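Local coordinates for protein beta sliding clamp (Bartonella birtlesii LL-WM9, PDB 6PTR) that probably tethers DNA polymerases and other proteins to DNA, conferring processivity as a ring-shaped head-to-tail homodimer that encircles the duplex, at residues 36-42 / 121-127. Coordinates in Å, arbitrary orientation, origin at the centre of the assembly. Residue numbers count along the deposited sequence, not the author numbering.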
loop_
_atom_site.group_PDB
_atom_site.type_symbol
_atom_site.label_atom_id
_atom_site.label_comp_id
_atom_site.label_asym_id
_atom_site.label_seq_id
_atom_site.Cartn_x
_atom_site.Cartn_y
_atom_site.Cartn_z
ATOM N N PRO C 36 -27.825 5.754 2.627
ATOM C CA PRO C 36 -27.705 4.405 2.041
ATOM C C PRO C 36 -27.785 4.346 0.526
ATOM O O PRO C 36 -26.979 3.632 -0.083
ATOM C CB PRO C 36 -28.867 3.641 2.694
ATOM C CG PRO C 36 -29.052 4.321 4.006
ATOM C CD PRO C 36 -28.767 5.781 3.761
ATOM N N ILE C 37 -28.726 5.063 -0.110
ATOM C CA ILE C 37 -28.841 4.975 -1.568
ATOM C C ILE C 37 -27.559 5.452 -2.255
ATOM O O ILE C 37 -27.213 4.975 -3.347
ATOM C CB ILE C 37 -30.075 5.770 -2.067
ATOM C CG1 ILE C 37 -30.375 5.432 -3.529
ATOM C CG2 ILE C 37 -29.881 7.266 -1.909
ATOM C CD1 ILE C 37 -30.702 3.973 -3.749
ATOM N N LEU C 38 -26.837 6.395 -1.647
ATOM C CA LEU C 38 -25.653 6.939 -2.311
ATOM C C LEU C 38 -24.467 5.988 -2.290
ATOM O O LEU C 38 -23.465 6.264 -2.962
ATOM C CB LEU C 38 -25.249 8.279 -1.681
ATOM C CG LEU C 38 -26.258 9.404 -1.885
ATOM C CD1 LEU C 38 -25.793 10.649 -1.152
ATOM C CD2 LEU C 38 -26.501 9.683 -3.386
ATOM N N SER C 39 -24.546 4.894 -1.542
ATOM C CA SER C 39 -23.530 3.853 -1.601
ATOM C C SER C 39 -23.780 2.855 -2.725
ATOM O O SER C 39 -22.959 1.961 -2.938
ATOM C CB SER C 39 -23.443 3.129 -0.255
ATOM O OG SER C 39 -22.944 4.015 0.727
ATOM N N ASN C 40 -24.855 3.014 -3.470
ATOM C CA ASN C 40 -25.255 2.028 -4.459
ATOM C C ASN C 40 -24.950 2.495 -5.873
ATOM O O ASN C 40 -24.876 3.696 -6.152
ATOM C CB ASN C 40 -26.745 1.725 -4.321
ATOM C CG ASN C 40 -27.034 0.837 -3.128
ATOM O OD1 ASN C 40 -26.197 0.690 -2.225
ATOM N ND2 ASN C 40 -28.212 0.236 -3.115
ATOM N N VAL C 41 -24.762 1.522 -6.776
ATOM C CA VAL C 41 -24.731 1.793 -8.210
ATOM C C VAL C 41 -26.089 1.422 -8.785
ATOM O O VAL C 41 -26.671 0.386 -8.433
ATOM C CB VAL C 41 -23.600 1.023 -8.920
ATOM C CG1 VAL C 41 -23.689 -0.463 -8.624
ATOM C CG2 VAL C 41 -23.689 1.242 -10.443
ATOM N N LEU C 42 -26.621 2.293 -9.637
ATOM C CA LEU C 42 -27.855 2.000 -10.355
ATOM C C LEU C 42 -27.525 1.175 -11.585
ATOM O O LEU C 42 -26.634 1.536 -12.357
ATOM C CB LEU C 42 -28.565 3.287 -10.776
ATOM C CG LEU C 42 -29.733 3.115 -11.770
ATOM C CD1 LEU C 42 -30.873 2.295 -11.138
ATOM C CD2 LEU C 42 -30.222 4.455 -12.230
ATOM N N LEU C 121 -31.794 -1.591 -3.255
ATOM C CA LEU C 121 -32.756 -0.516 -3.133
ATOM C C LEU C 121 -33.291 -0.201 -4.525
ATOM O O LEU C 121 -32.548 -0.290 -5.511
ATOM C CB LEU C 121 -32.102 0.720 -2.500
ATOM C CG LEU C 121 -31.682 0.555 -1.036
ATOM C CD1 LEU C 121 -30.849 1.732 -0.568
ATOM C CD2 LEU C 121 -32.910 0.387 -0.146
ATOM N N PRO C 122 -34.567 0.150 -4.649
ATOM C CA PRO C 122 -35.163 0.313 -5.983
ATOM C C PRO C 122 -34.653 1.559 -6.691
ATOM O O PRO C 122 -34.232 2.538 -6.073
ATOM C CB PRO C 122 -36.669 0.422 -5.695
ATOM C CG PRO C 122 -36.742 0.966 -4.304
ATOM C CD PRO C 122 -35.563 0.323 -3.575
ATOM N N LYS C 123 -34.727 1.514 -8.025
ATOM C CA LYS C 123 -34.320 2.652 -8.848
ATOM C C LYS C 123 -35.012 3.952 -8.442
ATOM O O LYS C 123 -34.401 5.032 -8.504
ATOM C CB LYS C 123 -34.613 2.354 -10.318
ATOM C CG LYS C 123 -34.342 3.538 -11.232
ATOM C CD LYS C 123 -34.760 3.285 -12.679
ATOM C CE LYS C 123 -34.546 4.544 -13.532
ATOM N NZ LYS C 123 -34.892 4.316 -14.971
ATOM N N ILE C 124 -36.283 3.880 -8.033
ATOM C CA ILE C 124 -37.015 5.109 -7.729
ATOM C C ILE C 124 -36.374 5.890 -6.592
ATOM O O ILE C 124 -36.574 7.102 -6.497
ATOM C CB ILE C 124 -38.502 4.858 -7.383
ATOM C CG1 ILE C 124 -38.649 3.859 -6.231
ATOM C CG2 ILE C 124 -39.303 4.480 -8.620
ATOM C CD1 ILE C 124 -40.017 3.901 -5.599
ATOM N N ASP C 125 -35.627 5.221 -5.709
ATOM C CA ASP C 125 -34.926 5.917 -4.639
ATOM C C ASP C 125 -33.692 6.651 -5.137
ATOM O O ASP C 125 -33.206 7.555 -4.451
ATOM C CB ASP C 125 -34.477 4.938 -3.546
ATOM C CG ASP C 125 -35.630 4.317 -2.777
ATOM O OD1 ASP C 125 -36.772 4.804 -2.896
ATOM O OD2 ASP C 125 -35.375 3.328 -2.045
ATOM N N PHE C 126 -33.166 6.268 -6.295
ATOM C CA PHE C 126 -31.876 6.770 -6.751
ATOM C C PHE C 126 -32.009 8.193 -7.284
ATOM O O PHE C 126 -33.024 8.535 -7.901
ATOM C CB PHE C 126 -31.302 5.860 -7.827
ATOM C CG PHE C 126 -29.824 6.021 -8.019
ATOM C CD1 PHE C 126 -28.954 5.402 -7.149
ATOM C CD2 PHE C 126 -29.316 6.813 -9.023
ATOM C CE1 PHE C 126 -27.578 5.547 -7.307
ATOM C CE2 PHE C 126 -27.932 6.963 -9.172
ATOM C CZ PHE C 126 -27.086 6.330 -8.316
ATOM N N PRO C 127 -31.017 9.049 -7.034
ATOM C CA PRO C 127 -31.073 10.418 -7.563
ATOM C C PRO C 127 -31.096 10.412 -9.081
ATOM O O PRO C 127 -30.292 9.743 -9.735
ATOM C CB PRO C 127 -29.785 11.063 -7.028
ATOM C CG PRO C 127 -29.441 10.270 -5.808
ATOM C CD PRO C 127 -29.874 8.848 -6.129
#
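Residues 36-39 make a turn of 3-10 helix, with backbone hydrogen bonds from Ser39 N to Pro36 O and Asn40 N to Ile37 O, both 3.1 Å, and the chain then runs straight into a strand from Asn40. Facing it, 121-127 is a loop with its own 3-10 turn at 123-125, closed by a 2.8 Å backbone hydrogen bond from Phe126 N to Lys123 O. The CA atoms come nearest at Ile37 and Phe126, 6.3 Å apart. Packing is mainly apolar, with two backbone carbonyls, Asn40 O and Asp125 O, lying against carbon atoms. Phe126 reaches in between turn and strand. Leu42 CB sits 3.9 Å from the centroid of the Phe126 ring, almost on its normal, a CH-pi contact, while Asn40 O meets the ring edge, 3.5 Å from Phe126 CE1. Ile37 does most for the turn: Ile37 CG1 packs 3.9 Å from Phe126 CD1, and Ile37 CD1 lies 3.8 Å from Leu121 CB. Leu38 CD2 touches Pro127 CG at 3.9 Å. Leu42 CD1 lies 3.7 Å from Lys123 CG; the Lys123 amine salt-bridges Asp44. The loop after strand 114-119 crosses to the N-terminal clamp domain's other sheet, where 40-46 lies between antiparallel neighbours 71-78 and 49-55. Thr76 hydrogen-bonds Asn40 and Leu121; Lys53 and Thr55 touch Phe126, and Val41 faces helix 79-88.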